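PDB 2E4T: endoglucanase from Clostridium thermocellum, which hydrolyses internal beta-1,4-glucosidic bonds of cellulose and, probably, xyloglucan, the part here being its glycoside hydrolase family 44 domain. Local coordinates for residues 56-61 with 70-75; 138-143 with 218-223. All blocks are in the same frame, centred on the assembly; numbering follows the deposited sequence. Where two conformers were deposited one is given.

Contact 1: residues 56-61 with 70-75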
loop_
_atom_site.group_PDB
_atom_site.type_symbol
_atom_site.label_atom_id
_atom_site.label_comp_id
_atom_site.label_asym_id
_atom_site.label_seq_id
_atom_site.Cartn_x
_atom_site.Cartn_y
_atom_site.Cartn_z
ATOM N N ASN A 56 -22.202 -1.163 -12.463
ATOM C CA ASN A 56 -20.882 -1.797 -12.596
ATOM C C ASN A 56 -20.064 -1.353 -13.811
ATOM O O ASN A 56 -18.970 -1.912 -13.998
ATOM C CB ASN A 56 -20.948 -3.316 -12.502
ATOM C CG ASN A 56 -21.570 -3.739 -11.204
ATOM O OD1 ASN A 56 -20.981 -3.546 -10.117
ATOM N ND2 ASN A 56 -22.766 -4.294 -11.275
ATOM N N PHE A 57 -20.542 -0.385 -14.581
ATOM C CA PHE A 57 -19.726 0.122 -15.667
ATOM C C PHE A 57 -18.597 0.983 -15.110
ATOM O O PHE A 57 -18.664 1.512 -13.987
ATOM C CB PHE A 57 -20.580 0.918 -16.658
ATOM C CG PHE A 57 -21.678 0.081 -17.278
ATOM C CD1 PHE A 57 -21.400 -1.120 -17.893
ATOM C CD2 PHE A 57 -22.998 0.549 -17.327
ATOM C CE1 PHE A 57 -22.397 -1.867 -18.496
ATOM C CE2 PHE A 57 -24.015 -0.183 -17.906
ATOM C CZ PHE A 57 -23.705 -1.393 -18.494
ATOM N N SER A 58 -17.560 1.162 -15.930
ATOM C CA SER A 58 -16.427 1.993 -15.544
ATOM C C SER A 58 -15.729 2.438 -16.838
ATOM O O SER A 58 -16.058 1.961 -17.929
ATOM C CB SER A 58 -15.425 1.233 -14.648
ATOM O OG SER A 58 -14.853 0.123 -15.331
ATOM N N ASN A 59 -14.751 3.354 -16.678
ATOM C CA ASN A 59 -14.105 3.962 -17.828
ATOM C C ASN A 59 -12.591 3.808 -17.717
ATOM O O ASN A 59 -11.972 4.052 -16.676
ATOM C CB ASN A 59 -14.518 5.448 -17.929
ATOM C CG ASN A 59 -14.158 6.038 -19.292
ATOM O OD1 ASN A 59 -12.990 6.393 -19.538
ATOM N ND2 ASN A 59 -15.129 6.086 -20.210
ATOM N N ALA A 60 -11.994 3.415 -18.847
ATOM C CA ALA A 60 -10.547 3.184 -18.920
ATOM C C ALA A 60 -9.739 4.480 -18.872
ATOM O O ALA A 60 -8.504 4.432 -18.590
ATOM C CB ALA A 60 -10.210 2.488 -20.215
ATOM N N GLY A 61 -10.355 5.600 -19.198
ATOM C CA GLY A 61 -9.576 6.843 -19.333
ATOM C C GLY A 61 -8.472 6.660 -20.358
ATOM O O GLY A 61 -8.603 5.934 -21.367
ATOM N N THR A 70 -17.560 -3.057 -19.535
ATOM C CA THR A 70 -17.724 -4.027 -18.459
ATOM C C THR A 70 -16.369 -4.587 -17.951
ATOM O O THR A 70 -16.364 -5.622 -17.267
ATOM C CB THR A 70 -18.589 -5.207 -18.931
ATOM O OG1 THR A 70 -18.037 -5.721 -20.169
ATOM C CG2 THR A 70 -20.014 -4.762 -19.211
ATOM N N TYR A 71 -15.265 -3.875 -18.185
ATOM C CA TYR A 71 -13.956 -4.410 -17.802
ATOM C C TYR A 71 -13.891 -4.874 -16.365
ATOM O O TYR A 71 -13.299 -5.932 -16.075
ATOM C CB TYR A 71 -12.868 -3.347 -18.049
ATOM C CG TYR A 71 -11.498 -3.772 -17.521
ATOM C CD1 TYR A 71 -10.693 -4.629 -18.262
ATOM C CD2 TYR A 71 -11.037 -3.379 -16.274
ATOM C CE1 TYR A 71 -9.453 -5.061 -17.752
ATOM C CE2 TYR A 71 -9.790 -3.767 -15.768
ATOM C CZ TYR A 71 -8.999 -4.572 -16.520
ATOM O OH TYR A 71 -7.765 -4.980 -16.052
ATOM N N LEU A 72 -14.414 -4.095 -15.395
ATOM C CA LEU A 72 -14.216 -4.495 -14.001
ATOM C C LEU A 72 -15.031 -5.752 -13.663
ATOM O O LEU A 72 -14.622 -6.519 -12.777
ATOM C CB LEU A 72 -14.510 -3.367 -13.022
ATOM C CG LEU A 72 -13.487 -2.256 -13.010
ATOM C CD1 LEU A 72 -13.950 -1.130 -12.109
ATOM C CD2 LEU A 72 -12.094 -2.783 -12.550
ATOM N N LEU A 73 -16.193 -5.944 -14.299
ATOM C CA LEU A 73 -16.954 -7.166 -14.140
ATOM C C LEU A 73 -16.150 -8.382 -14.618
ATOM O O LEU A 73 -16.068 -9.430 -13.976
ATOM C CB LEU A 73 -18.281 -7.084 -14.907
ATOM C CG LEU A 73 -19.294 -6.125 -14.300
ATOM C CD1 LEU A 73 -20.329 -5.702 -15.376
ATOM C CD2 LEU A 73 -19.952 -6.745 -13.087
ATOM N N GLU A 74 -15.554 -8.241 -15.811
ATOM C CA GLU A 74 -14.795 -9.315 -16.415
ATOM C C GLU A 74 -13.505 -9.582 -15.641
ATOM O O GLU A 74 -13.240 -10.730 -15.230
ATOM C CB GLU A 74 -14.490 -8.944 -17.873
ATOM C CG GLU A 74 -15.710 -8.875 -18.695
ATOM C CD GLU A 74 -15.353 -8.275 -20.047
ATOM O OE1 GLU A 74 -14.445 -8.806 -20.738
ATOM O OE2 GLU A 74 -15.941 -7.260 -20.467
ATOM N N ASP A 75 -12.731 -8.544 -15.387
ATOM C CA ASP A 75 -11.450 -8.716 -14.703
ATOM C C ASP A 75 -11.611 -9.218 -13.282
ATOM O O ASP A 75 -10.737 -9.965 -12.783
ATOM C CB ASP A 75 -10.664 -7.433 -14.687
ATOM C CG ASP A 75 -9.267 -7.639 -14.120
ATOM O OD1 ASP A 75 -8.455 -8.280 -14.819
ATOM O OD2 ASP A 75 -8.969 -7.230 -12.992
HETATM O O HOH W 1 -16.657 -2.044 -15.657
#
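The CA atoms of the two segments come nearest at F57 and T70, 5.4 Å apart, where the chain enters strand 58-59 and, after the loop that leads back along the antiparallel strand 67-69, passes into the short helix 71-75. Within the family 44 region, S58 pairs with D69 by backbone hydrogen bonds in a small antiparallel sheet, while L72 and L73 also rest on helix 88-99. Methyl CG2 of T70 comes up to the F57 ring at its edge, 3.8 Å from F57 CE1, and the two side chains lie side by side. The other branch, T70 OG1, donates to E74 OE2 at 2.6 Å, on that oxygen's anti lone pair. N56 and L73 cross at about a right angle, N56 CB touching L73 CD2 at 3.6 Å. The N56 amide is held beyond the contact, OD1 by Y51 and V89, ND2 by the carbonyls of W83 and T85. On S58, OG lies between backbone N and carbonyl carbon (chi1 63°), which turns it toward the helix and sets it 3.6 Å from L72 CD1; R47 also bonds to it. No direct hydrogen bond joins the segments, but a single water donates to N56 O at 2.8 Å and accepts from S58 OG at 2.8 Å. Its third bond, from L72 N at 3.1 Å, serves an amide of the first helical turn, which lacks an acceptor within the helix.

Contact 2: residues 138-143 with 218-223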
loop_
_atom_site.group_PDB
_atom_site.type_symbol
_atom_site.label_atom_id
_atom_site.label_comp_id
_atom_site.label_asym_id
_atom_site.label_seq_id
_atom_site.Cartn_x
_atom_site.Cartn_y
_atom_site.Cartn_z
ATOM N N LYS A 138 -23.010 12.457 -6.301
ATOM C CA LYS A 138 -23.257 13.262 -5.109
ATOM C C LYS A 138 -22.860 12.422 -3.915
ATOM O O LYS A 138 -23.143 11.199 -3.874
ATOM C CB LYS A 138 -24.722 13.711 -5.025
ATOM C CG LYS A 138 -25.034 14.783 -6.052
ATOM C CD LYS A 138 -26.416 15.337 -5.865
ATOM C CE LYS A 138 -26.632 16.697 -6.553
ATOM N NZ LYS A 138 -26.458 16.540 -8.069
ATOM N N PHE A 139 -22.248 13.045 -2.910
ATOM C CA PHE A 139 -21.801 12.254 -1.784
ATOM C C PHE A 139 -22.941 11.860 -0.842
ATOM O O PHE A 139 -22.913 10.756 -0.292
ATOM C CB PHE A 139 -20.682 12.982 -1.046
ATOM C CG PHE A 139 -19.495 13.259 -1.953
ATOM C CD1 PHE A 139 -19.045 12.333 -2.889
ATOM C CD2 PHE A 139 -18.793 14.453 -1.812
ATOM C CE1 PHE A 139 -17.907 12.601 -3.684
ATOM C CE2 PHE A 139 -17.684 14.705 -2.600
ATOM C CZ PHE A 139 -17.275 13.796 -3.530
ATOM N N GLU A 140 -23.901 12.785 -0.663
ATOM C CA GLU A 140 -25.050 12.549 0.223
ATOM C C GLU A 140 -26.331 12.552 -0.590
ATOM O O GLU A 140 -26.670 13.548 -1.239
ATOM C CB GLU A 140 -25.194 13.583 1.304
ATOM C CG GLU A 140 -24.118 13.394 2.290
ATOM C CD GLU A 140 -24.242 14.223 3.576
ATOM O OE1 GLU A 140 -25.397 14.499 4.005
ATOM O OE2 GLU A 140 -23.211 14.513 4.250
ATOM N N LYS A 141 -27.097 11.468 -0.499
ATOM C CA LYS A 141 -28.391 11.414 -1.201
ATOM C C LYS A 141 -29.395 12.436 -0.670
ATOM O O LYS A 141 -30.151 13.028 -1.456
ATOM C CB LYS A 141 -28.947 10.007 -1.114
ATOM C CG LYS A 141 -30.199 9.792 -1.969
ATOM C CD LYS A 141 -30.675 8.391 -1.933
ATOM C CE LYS A 141 -31.815 8.124 -2.921
ATOM N NZ LYS A 141 -32.394 6.783 -2.783
ATOM N N GLY A 142 -29.431 12.602 0.656
ATOM C CA GLY A 142 -30.424 13.517 1.285
ATOM C C GLY A 142 -31.861 13.121 1.057
ATOM O O GLY A 142 -32.766 13.947 1.129
ATOM N N ALA A 143 -32.109 11.877 0.836
ATOM C CA ALA A 143 -33.416 11.231 0.764
ATOM C C ALA A 143 -33.150 9.793 1.167
ATOM O O ALA A 143 -31.998 9.338 1.185
ATOM C CB ALA A 143 -34.018 11.302 -0.633
ATOM N N VAL A 218 -19.748 9.356 4.299
ATOM C CA VAL A 218 -19.460 7.955 4.633
ATOM C C VAL A 218 -19.652 7.711 6.125
ATOM O O VAL A 218 -20.261 6.710 6.523
ATOM C CB VAL A 218 -18.001 7.598 4.216
ATOM C CG1 VAL A 218 -17.610 6.212 4.758
ATOM C CG2 VAL A 218 -17.849 7.670 2.732
ATOM N N LYS A 219 -19.100 8.607 6.955
ATOM C CA LYS A 219 -19.113 8.372 8.413
ATOM C C LYS A 219 -20.505 8.488 9.013
ATOM O O LYS A 219 -20.726 7.941 10.091
ATOM C CB LYS A 219 -18.088 9.255 9.089
ATOM C CG LYS A 219 -16.679 8.724 8.711
ATOM C CD LYS A 219 -15.577 9.527 9.333
ATOM C CE LYS A 219 -14.239 8.930 9.100
ATOM N NZ LYS A 219 -13.695 8.025 10.055
ATOM N N LYS A 220 -21.449 9.177 8.344
ATOM C CA LYS A 220 -22.834 9.136 8.810
ATOM C C LYS A 220 -23.437 7.742 8.647
ATOM O O LYS A 220 -24.310 7.334 9.443
ATOM C CB LYS A 220 -23.659 10.167 8.076
ATOM C CG LYS A 220 -23.471 11.541 8.581
ATOM C CD LYS A 220 -24.579 12.458 8.280
ATOM C CE LYS A 220 -24.300 13.194 7.015
ATOM N NZ LYS A 220 -25.455 14.141 6.738
ATOM N N VAL A 221 -22.990 6.993 7.632
ATOM C CA VAL A 221 -23.507 5.635 7.399
ATOM C C VAL A 221 -22.725 4.619 8.239
ATOM O O VAL A 221 -23.320 3.706 8.831
ATOM C CB VAL A 221 -23.402 5.261 5.899
ATOM C CG1 VAL A 221 -23.868 3.845 5.654
ATOM C CG2 VAL A 221 -24.211 6.271 5.078
ATOM N N ASP A 222 -21.390 4.745 8.257
ATOM C CA ASP A 222 -20.518 3.819 8.970
ATOM C C ASP A 222 -19.525 4.628 9.774
ATOM O O ASP A 222 -18.450 4.993 9.278
ATOM C CB ASP A 222 -19.783 2.852 8.049
ATOM C CG ASP A 222 -19.067 1.780 8.823
ATOM O OD1 ASP A 222 -18.886 1.946 10.071
ATOM O OD2 ASP A 222 -18.665 0.765 8.188
ATOM N N PRO A 223 -19.862 4.937 11.037
ATOM C CA PRO A 223 -18.969 5.749 11.854
ATOM C C PRO A 223 -17.634 5.084 12.121
ATOM O O PRO A 223 -16.714 5.774 12.636
ATOM C CB PRO A 223 -19.751 5.934 13.173
ATOM C CG PRO A 223 -21.166 5.546 12.873
ATOM C CD PRO A 223 -21.138 4.628 11.713
#
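E140 and K220 meet in a salt bridge at the protein surface, the charged pair that links the loop after strand 134-138 to helix 204-221. K220 NZ donates to E140 OE1 over 2.8 Å, reaching that oxygen on its syn side but 34° out of the carboxylate plane. The second oxygen is less closely engaged, with E140 OE2 3.4 Å from K220 NZ. The side chains cross at about a right angle: the glutamate runs out extended (chi2 -171°), while the lysine's bend at chi3 (-93°) brings CE and NZ alongside the carboxylate, NZ nearest OE1. K220 CE also comes within 3.3 Å of E140 OE2. In the TIM barrel of this glycosidase, helix 204-221 leads into strand 226-232 of the parallel sheet, and the centre of the contact lies about 26 Å from the centre of the chain. Apolar packing joins the same loop and helix beside the charges, since F139 rests on A213, L214 and A217. Among the backbone bonds, V218 O accepts from both V221 N, at 3.0 Å, and D222 N, at 2.9 Å. K219, next to the bridging lysine, turns to D278 instead.

Contact 1 and contact 2 illustrate two ways of joining separate parts of one barrel domain: a water and hydrocarbon contacts between near neighbours in sequence, and a single surface ion pair between distant ones. Their centres lie 25 Å apart, their nearest atoms are about 14 Å apart, and they do not touch. Along the chain they follow in series, contact 1 closing before contact 2 opens. The bound calcium is a common landmark: it lies about 11 Å from the F57 side chain and about 14 Å from that of E140. Its ligands E54, D150, D153 and Y155 come from chain regions near segments 56-61 and 138-143, though neither contact supplies a ligand.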